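Local coordinates for protein dihydroneopterin aldolase (Burkholderia thailandensis, PDB 3V9O) that belongs to the dihydroneopterin aldolase family, small alpha-beta proteins built on an antiparallel sheet, and carries bound guanine in the crystal, at residues 56-59 with 60-63; 80-83 with 84-88; 99-102 with 103-107. One frame throughout, in Å; residues are numbered along the deposited sequence.

Contact 1 (56-59 with 60-63); sequences FVPL and ALTT
Where strand 47-58 runs out, the chain turns sharply through Leu-59 and Ala-60, and the hydroxyls of Thr-62 and Thr-63 reach back to the carbonyls of Pro-58 and Leu-59. Each of these oxygens accepts two hydrogen bonds, one from a backbone N-H and one from a threonine. Pro-58 O takes Leu-61 N at 3.1 Å, the i to i+3 bond of a beta turn, and Thr-62 OG1 at 2.9 Å. Leu-59 O repeats the pattern one residue on, with Thr-62 N at 3.0 Å, in a nearly straight bond of 167°, and Thr-63 OG1 at 2.7 Å. In both pairs the hydroxyl and the N-H approach from opposite faces of the carbonyl plane. The chi1 of Thr-62, 63°, sets OG1 between its backbone N and carbonyl carbon, facing Pro-58 O, and leaves CG2 to meet Val-57. There CG2 of Thr-62 lies 3.7 Å from CG2 of Val-57, the two side chains crossing at about a right angle. Leu-61 lies alongside Pro-58, pointing the same way, its CD1 3.9 Å from the ring carbon CG. Beyond the turn, Thr-62 O accepts a hydrogen bond from Arg-23 of the adjoining strand 22-34, and Leu-59 packs on Arg-136 of a second subunit. With a donor on each face, both carbonyls have their polarity met within the turn itself, which should restrict rotation of the two peptide groups as the chain leaves the sheet.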
ATOM      1  N   PHE A  56      -6.465  -2.238 -15.698  1.00 15.26           N
ATOM      2  CA  PHE A  56      -5.157  -2.514 -16.360  1.00 15.34           C
ATOM      3  C   PHE A  56      -5.388  -2.627 -17.833  1.00 15.92           C
ATOM      4  O   PHE A  56      -6.151  -3.522 -18.258  1.00 17.77           O
ATOM      5  CB  PHE A  56      -4.463  -3.728 -15.748  1.00 16.79           C
ATOM      6  CG  PHE A  56      -4.201  -3.504 -14.261  1.00 16.54           C
ATOM      7  CD1 PHE A  56      -5.173  -3.784 -13.286  1.00 18.10           C
ATOM      8  CD2 PHE A  56      -2.961  -2.980 -13.909  1.00 19.49           C
ATOM      9  CE1 PHE A  56      -4.909  -3.493 -11.913  1.00 20.25           C
ATOM     10  CE2 PHE A  56      -2.690  -2.737 -12.569  1.00 22.61           C
ATOM     11  CZ  PHE A  56      -3.647  -3.007 -11.601  1.00 20.78           C
ATOM     12  N   VAL A  57      -4.792  -1.716 -18.595  1.00 16.01           N
ATOM     13  CA  VAL A  57      -4.967  -1.672 -20.047  1.00 16.17           C
ATOM     14  C   VAL A  57      -3.585  -1.762 -20.735  1.00 17.51           C
ATOM     15  O   VAL A  57      -2.621  -1.112 -20.255  1.00 17.79           O
ATOM     16  CB  VAL A  57      -5.772  -0.391 -20.451  1.00 15.00           C
ATOM     17  CG1 VAL A  57      -7.113  -0.388 -19.745  1.00 19.22           C
ATOM     18  CG2 VAL A  57      -5.034   0.891 -20.061  1.00 17.23           C
ATOM     19  N   PRO A  58      -3.437  -2.505 -21.820  1.00 18.73           N
ATOM     20  CA  PRO A  58      -2.115  -2.661 -22.430  1.00 18.53           C
ATOM     21  C   PRO A  58      -1.534  -1.328 -22.910  1.00 19.10           C
ATOM     22  O   PRO A  58      -2.258  -0.523 -23.505  1.00 19.72           O
ATOM     23  CB  PRO A  58      -2.386  -3.577 -23.648  1.00 21.59           C
ATOM     24  CG  PRO A  58      -3.578  -4.398 -23.160  1.00 22.65           C
ATOM     25  CD  PRO A  58      -4.435  -3.438 -22.397  1.00 21.84           C
ATOM     26  N   LEU A  59      -0.236  -1.095 -22.650  1.00 20.15           N
ATOM     27  CA  LEU A  59       0.465   0.032 -23.259  1.00 22.75           C
ATOM     28  C   LEU A  59       0.315   0.045 -24.758  1.00 22.44           C
ATOM     29  O   LEU A  59       0.189   1.101 -25.370  1.00 26.36           O
ATOM     30  CB  LEU A  59       1.954  -0.005 -22.869  1.00 24.95           C
ATOM     31  CG  LEU A  59       2.186   0.150 -21.348  1.00 24.02           C
ATOM     32  CD1 LEU A  59       3.641  -0.111 -20.946  1.00 27.14           C
ATOM     33  CD2 LEU A  59       1.770   1.550 -20.871  1.00 25.75           C
ATOM     34  N   ALA A  60       0.355  -1.126 -25.413  1.00 23.65           N
ATOM     35  CA  ALA A  60       0.332  -1.153 -26.851  1.00 24.21           C
ATOM     36  C   ALA A  60      -0.978  -0.600 -27.396  1.00 24.93           C
ATOM     37  O   ALA A  60      -1.037  -0.175 -28.569  1.00 28.47           O
ATOM     38  CB  ALA A  60       0.586  -2.572 -27.372  1.00 29.21           C
ATOM     39  N   LEU A  61      -2.014  -0.606 -26.574  1.00 23.95           N
ATOM     40  CA  LEU A  61      -3.316  -0.102 -26.990  1.00 22.51           C
ATOM     41  C   LEU A  61      -3.583   1.309 -26.487  1.00 23.32           C
ATOM     42  O   LEU A  61      -4.638   1.865 -26.801  1.00 25.08           O
ATOM     43  CB  LEU A  61      -4.450  -1.028 -26.498  1.00 24.36           C
ATOM     44  CG  LEU A  61      -4.332  -2.451 -27.053  1.00 23.56           C
ATOM     45  CD1 LEU A  61      -5.462  -3.332 -26.457  1.00 31.24           C
ATOM     46  CD2 LEU A  61      -4.406  -2.496 -28.575  1.00 25.86           C
ATOM     47  N   THR A  62      -2.692   1.887 -25.672  1.00 20.75           N
ATOM     48  CA  THR A  62      -3.046   3.133 -24.943  1.00 19.33           C
ATOM     49  C   THR A  62      -1.877   4.067 -24.828  1.00 19.68           C
ATOM     50  O   THR A  62      -1.755   4.805 -23.849  1.00 21.05           O
ATOM     51  CB  THR A  62      -3.588   2.869 -23.520  1.00 18.69           C
ATOM     52  OG1 THR A  62      -2.573   2.237 -22.726  1.00 18.26           O
ATOM     53  CG2 THR A  62      -4.845   2.000 -23.577  1.00 20.19           C
ATOM     54  N   THR A  63      -0.987   4.068 -25.818  1.00 21.08           N
ATOM     55  CA  THR A  63       0.187   4.942 -25.792  1.00 22.76           C
ATOM     56  C   THR A  63      -0.044   6.013 -26.805  1.00 25.56           C
ATOM     57  O   THR A  63       0.055   5.749 -27.999  1.00 25.83           O
ATOM     58  CB  THR A  63       1.531   4.153 -26.027  1.00 23.35           C
ATOM     59  OG1 THR A  63       1.718   3.242 -24.913  1.00 24.81           O
ATOM     60  CG2 THR A  63       2.725   5.146 -26.053  1.00 29.59           C
TER

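Contact 2 (80-83 with 84-88). With EDO (1,2-ethanediol), chain F.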
ATOM      1  N   GLN A  80     -18.523   5.723 -14.949  1.00 17.61           N
ATOM      2  CA  GLN A  80     -19.747   5.353 -15.691  1.00 19.00           C
ATOM      3  C   GLN A  80     -20.233   3.967 -15.315  1.00 18.72           C
ATOM      4  O   GLN A  80     -21.458   3.753 -15.176  1.00 19.91           O
ATOM      5  CB  GLN A  80     -19.436   5.408 -17.186  1.00 21.71           C
ATOM      6  CG  GLN A  80     -19.424   6.838 -17.722  1.00 31.61           C
ATOM      7  CD  GLN A  80     -18.778   6.992 -19.102  1.00 37.39           C
ATOM      8  OE1 GLN A  80     -18.305   6.020 -19.719  1.00 39.88           O
ATOM      9  NE2 GLN A  80     -18.720   8.238 -19.575  1.00 40.07           N
ATOM     10  N   SER A  81     -19.323   3.019 -15.234  1.00 17.43           N
ATOM     11  CA  SER A  81     -19.715   1.671 -14.879  0.63 18.04           C
ATOM     12  C   SER A  81     -20.242   1.584 -13.458  1.00 18.30           C
ATOM     13  O   SER A  81     -21.248   0.871 -13.222  1.00 18.27           O
ATOM     14  CB  SER A  81     -18.594   0.687 -15.136  0.63 16.84           C
ATOM     15  OG  SER A  81     -18.205   0.837 -16.485  0.63 27.58           O
ATOM     16  N   VAL A  82     -19.614   2.281 -12.515  1.00 15.58           N
ATOM     17  CA  VAL A  82     -20.159   2.286 -11.149  1.00 16.02           C
ATOM     18  C   VAL A  82     -21.551   2.881 -11.195  1.00 16.80           C
ATOM     19  O   VAL A  82     -22.499   2.297 -10.630  1.00 17.83           O
ATOM     20  CB  VAL A  82     -19.267   3.121 -10.240  1.00 16.97           C
ATOM     21  CG1 VAL A  82     -19.956   3.266  -8.861  1.00 18.49           C
ATOM     22  CG2 VAL A  82     -17.931   2.399 -10.085  1.00 17.30           C
ATOM     23  N   ALA A  83     -21.766   4.001 -11.867  1.00 16.88           N
ATOM     24  CA  ALA A  83     -23.096   4.604 -11.903  1.00 18.52           C
ATOM     25  C   ALA A  83     -24.129   3.667 -12.478  1.00 20.42           C
ATOM     26  O   ALA A  83     -25.276   3.575 -11.942  1.00 22.28           O
ATOM     27  CB  ALA A  83     -23.102   5.899 -12.732  1.00 19.31           C
ATOM     28  N   GLN A  84     -23.790   2.948 -13.541  1.00 17.49           N
ATOM     29  CA  GLN A  84     -24.743   2.049 -14.160  1.00 20.31           C
ATOM     30  C   GLN A  84     -25.132   0.936 -13.176  1.00 19.35           C
ATOM     31  O   GLN A  84     -26.296   0.579 -13.069  1.00 21.67           O
ATOM     32  CB  GLN A  84     -24.145   1.457 -15.425  1.00 23.99           C
ATOM     33  CG  GLN A  84     -24.104   2.458 -16.564  1.00 34.53           C
ATOM     34  CD  GLN A  84     -23.160   2.068 -17.705  1.00 45.12           C
ATOM     35  OE1 GLN A  84     -22.448   1.045 -17.656  1.00 44.44           O
ATOM     36  NE2 GLN A  84     -23.147   2.903 -18.749  1.00 50.38           N
ATOM     37  N   CYS A  85     -24.150   0.398 -12.476  1.00 18.58           N
ATOM     38  CA  CYS A  85     -24.425  -0.675 -11.521  1.00 18.88           C
ATOM     39  C   CYS A  85     -25.253  -0.226 -10.334  1.00 19.69           C
ATOM     40  O   CYS A  85     -26.233  -0.907  -9.950  1.00 22.82           O
ATOM     41  CB  CYS A  85     -23.104  -1.350 -11.089  1.00 16.80           C
ATOM     42  SG  CYS A  85     -22.268  -2.259 -12.384  1.00 19.06           S
ATOM     43  N   VAL A  86     -24.943   0.935  -9.811  1.00 20.69           N
ATOM     44  CA  VAL A  86     -25.673   1.477  -8.645  1.00 19.63           C
ATOM     45  C   VAL A  86     -27.105   1.793  -9.075  1.00 26.55           C
ATOM     46  O   VAL A  86     -28.072   1.540  -8.302  1.00 26.87           O
ATOM     47  CB  VAL A  86     -24.929   2.728  -8.124  1.00 22.09           C
ATOM     48  CG1 VAL A  86     -25.761   3.498  -7.111  1.00 27.82           C
ATOM     49  CG2 VAL A  86     -23.619   2.344  -7.516  1.00 22.19           C
ATOM     50  N   ALA A  87     -27.303   2.253 -10.311  1.00 33.73           N
ATOM     51  CA  ALA A  87     -28.617   2.684 -10.775  1.00 31.09           C
ATOM     52  C   ALA A  87     -29.598   1.527 -10.979  1.00 31.62           C
ATOM     53  O   ALA A  87     -30.818   1.742 -11.113  1.00 30.85           O
ATOM     54  CB  ALA A  87     -28.466   3.465 -12.095  1.00 30.28           C
ATOM     55  N   ARG A  88     -29.089   0.299 -11.027  1.00 34.21           N
ATOM     56  CA  ARG A  88     -29.973  -0.878 -11.168  1.00 38.99           C
ATOM     57  C   ARG A  88     -30.816  -1.140  -9.926  1.00 40.10           C
ATOM     58  O   ARG A  88     -31.837  -1.834  -9.992  1.00 37.52           O
ATOM     59  CB  ARG A  88     -29.179  -2.137 -11.520  1.00 43.23           C
ATOM     60  CG  ARG A  88     -28.437  -2.054 -12.849  1.00 47.35           C
ATOM     61  CD  ARG A  88     -27.608  -3.294 -13.068  1.00 56.26           C
ATOM     62  NE  ARG A  88     -26.610  -3.131 -14.127  1.00 58.22           N
ATOM     63  CZ  ARG A  88     -25.455  -3.783 -14.160  1.00 57.74           C
ATOM     64  NH1 ARG A  88     -25.145  -4.621 -13.185  1.00 57.25           N
ATOM     65  NH2 ARG A  88     -24.601  -3.588 -15.157  1.00 64.73           N
TER
HETATM   66  C1  EDO F 144     -26.631  -5.745  -9.443  1.00 50.51           C
HETATM   67  O1  EDO F 144     -26.472  -6.238 -10.772  1.00 56.22           O
HETATM   68  C2  EDO F 144     -25.755  -4.507  -9.295  1.00 44.92           C
HETATM   69  O2  EDO F 144     -25.656  -3.863 -10.582  1.00 35.27           O
HETATM   70  O   HOH W   1     -19.921   1.461 -18.812  1.00 51.78           O
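Val-82 and Val-86 share one face of helix 76-87, one turn apart. Backbone bonds of the i to i+4 kind join the two segments: Gln-84 N to Gln-80 O, Cys-85 N to Ser-81 O, Val-86 N to Val-82 O at 2.9 Å, and Ala-87 N to Ala-83 O. Of these, the Val-86 bond is the straightest at 166°, whereas the last, to Ala-87, bends to 144° close to the end of the helix.

The apolar contact is a pair of valines side by side, pointing the same way, with Val-82 CG1 4.0 Å from Val-86 CG2. Val-82 also packs on His-30 and Val-86 on Met-34, both of strand 22-34, so this face of the helix is turned to the sheet.

Polar side chains meet through water. In the conformer of Ser-81 described here, one molecule donates to Ser-81 OG at 3.0 Å and to Gln-84 OE1 at 2.8 Å, and Ser-81 OG is also hydrogen-bonded to Leu-77 O, one turn earlier. Ser-81 has a second conformer, so the bridge and the bond to Leu-77 may be only partly present. Gln-84 gets its amide to the water by placing CG beside its own backbone N (chi1 -74°) and extending from there, past Gln-80 O.

Around the C-terminal turn, a 1,2-ethanediol, probably from the crystallisation liquor, spans Cys-85 and Arg-88. Its O2 donates to Cys-85 O at 3.1 Å and takes a weak bond from Arg-88 NH1. The same NH1 donates to O1 of the diol at 3.2 Å, and O1 lies in the plane of the guanidinium, at its edge.

Contact 3 (99-102 with 103-107)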
ATOM      1  N   ASP A  99     -18.943  -7.340  -7.597  1.00 15.23           N
ATOM      2  CA  ASP A  99     -18.818  -8.281  -8.704  1.00 15.39           C
ATOM      3  C   ASP A  99     -19.433  -7.678  -9.974  1.00 17.06           C
ATOM      4  O   ASP A  99     -18.879  -7.901 -11.090  1.00 17.25           O
ATOM      5  CB  ASP A  99     -19.557  -9.571  -8.383  1.00 15.82           C
ATOM      6  CG  ASP A  99     -18.893 -10.424  -7.273  1.00 17.04           C
ATOM      7  OD1 ASP A  99     -17.777 -10.104  -6.793  1.00 19.78           O
ATOM      8  OD2 ASP A  99     -19.550 -11.418  -6.900  1.00 19.79           O
ATOM      9  N   ALA A 100     -20.544  -6.933  -9.868  1.00 15.28           N
ATOM     10  CA  ALA A 100     -21.172  -6.353 -11.039  1.00 16.71           C
ATOM     11  C   ALA A 100     -20.302  -5.279 -11.659  1.00 14.92           C
ATOM     12  O   ALA A 100     -20.203  -5.226 -12.900  1.00 16.34           O
ATOM     13  CB  ALA A 100     -22.554  -5.788 -10.696  1.00 17.66           C
ATOM     14  N   ILE A 101     -19.605  -4.467 -10.861  1.00 14.03           N
ATOM     15  CA  ILE A 101     -18.741  -3.430 -11.378  1.00 14.99           C
ATOM     16  C   ILE A 101     -17.573  -4.112 -12.067  1.00 14.86           C
ATOM     17  O   ILE A 101     -17.196  -3.723 -13.204  1.00 14.69           O
ATOM     18  CB  ILE A 101     -18.243  -2.526 -10.254  1.00 14.44           C
ATOM     19  CG1 ILE A 101     -19.409  -1.689  -9.721  1.00 14.79           C
ATOM     20  CG2 ILE A 101     -17.163  -1.531 -10.784  1.00 13.47           C
ATOM     21  CD1 ILE A 101     -19.069  -1.094  -8.315  1.00 14.55           C
ATOM     22  N   ALA A 102     -16.993  -5.134 -11.423  1.00 14.16           N
ATOM     23  CA  ALA A 102     -15.872  -5.818 -12.066  1.00 14.30           C
ATOM     24  C   ALA A 102     -16.277  -6.461 -13.390  1.00 14.66           C
ATOM     25  O   ALA A 102     -15.518  -6.348 -14.383  1.00 16.19           O
ATOM     26  CB  ALA A 102     -15.262  -6.875 -11.133  1.00 14.19           C
ATOM     27  N   ALA A 103     -17.428  -7.119 -13.452  1.00 14.85           N
ATOM     28  CA  ALA A 103     -17.852  -7.763 -14.705  1.00 16.45           C
ATOM     29  C   ALA A 103     -18.085  -6.722 -15.802  1.00 17.26           C
ATOM     30  O   ALA A 103     -17.689  -6.948 -16.981  1.00 17.71           O
ATOM     31  CB  ALA A 103     -19.098  -8.601 -14.485  1.00 18.33           C
ATOM     32  N   SER A 104     -18.722  -5.609 -15.452  1.00 15.91           N
ATOM     33  CA  SER A 104     -18.932  -4.544 -16.420  1.00 14.98           C
ATOM     34  C   SER A 104     -17.624  -4.043 -17.002  1.00 15.50           C
ATOM     35  O   SER A 104     -17.510  -3.865 -18.222  1.00 17.53           O
ATOM     36  CB  SER A 104     -19.706  -3.411 -15.709  1.00 16.65           C
ATOM     37  OG  SER A 104     -19.860  -2.309 -16.578  1.00 20.35           O
ATOM     38  N   LEU A 105     -16.636  -3.791 -16.145  1.00 14.13           N
ATOM     39  CA  LEU A 105     -15.389  -3.195 -16.620  1.00 14.09           C
ATOM     40  C   LEU A 105     -14.505  -4.198 -17.394  1.00 14.16           C
ATOM     41  O   LEU A 105     -13.741  -3.774 -18.275  1.00 16.05           O
ATOM     42  CB  LEU A 105     -14.607  -2.631 -15.404  1.00 14.21           C
ATOM     43  CG  LEU A 105     -15.238  -1.298 -14.964  1.00 16.42           C
ATOM     44  CD1 LEU A 105     -14.624  -0.959 -13.616  1.00 17.27           C
ATOM     45  CD2 LEU A 105     -15.044  -0.153 -15.951  1.00 17.56           C
ATOM     46  N   LEU A 106     -14.613  -5.492 -17.090  1.00 14.40           N
ATOM     47  CA  LEU A 106     -13.906  -6.513 -17.862  1.00 16.27           C
ATOM     48  C   LEU A 106     -14.479  -6.637 -19.244  1.00 17.11           C
ATOM     49  O   LEU A 106     -13.809  -7.189 -20.118  1.00 18.75           O
ATOM     50  CB  LEU A 106     -14.022  -7.866 -17.192  1.00 18.00           C
ATOM     51  CG  LEU A 106     -13.090  -7.979 -16.011  1.00 20.01           C
ATOM     52  CD1 LEU A 106     -13.586  -9.189 -15.156  1.00 27.31           C
ATOM     53  CD2 LEU A 106     -11.611  -8.118 -16.413  1.00 22.06           C
ATOM     54  N   ALA A 107     -15.699  -6.153 -19.509  1.00 16.99           N
ATOM     55  CA  ALA A 107     -16.363  -6.428 -20.790  1.00 16.62           C
ATOM     56  C   ALA A 107     -15.938  -5.448 -21.881  1.00 20.33           C
ATOM     57  O   ALA A 107     -16.761  -4.862 -22.582  1.00 24.02           O
ATOM     58  CB  ALA A 107     -17.909  -6.426 -20.601  1.00 20.38           C
TER
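Four successive i to i+4 bonds carry the backbone of helix 94-106 through this stretch, with Ala-103 N on Asp-99 O at 2.9 Å and Ser-104 N on Ala-100 O, Leu-105 N on Ile-101 O and Leu-106 N on Ala-102 O each at 3.0 Å. A further bond, Ala-107 N to Ser-104 O, spans three residues as the helix finishes. Ile-101 and Leu-105 make the side-chain contact one turn apart: they lie side by side and point the same way, with Ile-101 CG2 3.8 Å from Leu-105 CD1. A chi1 of -70° puts CG2 of Ile-101 on the side of its carbonyl carbon, toward the following turn, where CD1 of Leu-105 meets it. Leu-106 folds back over the preceding turn, its CG 3.3 Å from Ala-102 O. Ala-102 and Ile-101 both pack on Val-116 of strand 113-120, while Leu-105 reaches Val-53 and Leu-55 of strand 47-58, so this face of the helix covers the sheet. Another side faces helix 76-87, where Ala-100 packs on Cys-85 and Ser-104 on Ser-81. Asp-99 serves a different boundary: its OD1 forms a salt bridge with Arg-23 of a third subunit. The chemistry is thus divided around one helix, with aliphatic groups buried against the sheet and a carboxylate tying the helix to another chain, a pairing that would favour the ionised form of Asp-99.

Contacts 2 and 3 hold neighbouring helices, 76-87 and 94-106, and touch each other, Arg-88 NH1 lying 3.8 Å from Ala-100 CB in packing; their centres are 10 Å apart. Contact 1 stands off at the end of strand 47-58, its centre about 25 Å from that of contact 2 and 19 Å from that of contact 3. All three mix buried and exposed residues, but contact 3 lies nearest the centre of the chain and has few exposed ones. The helices are carried by i to i+4 backbone bonds with one aliphatic pair each; the turn adds threonine hydroxyls to its backbone bonds. Contacts 1 and 3 also meet other subunits; contact 2 does not.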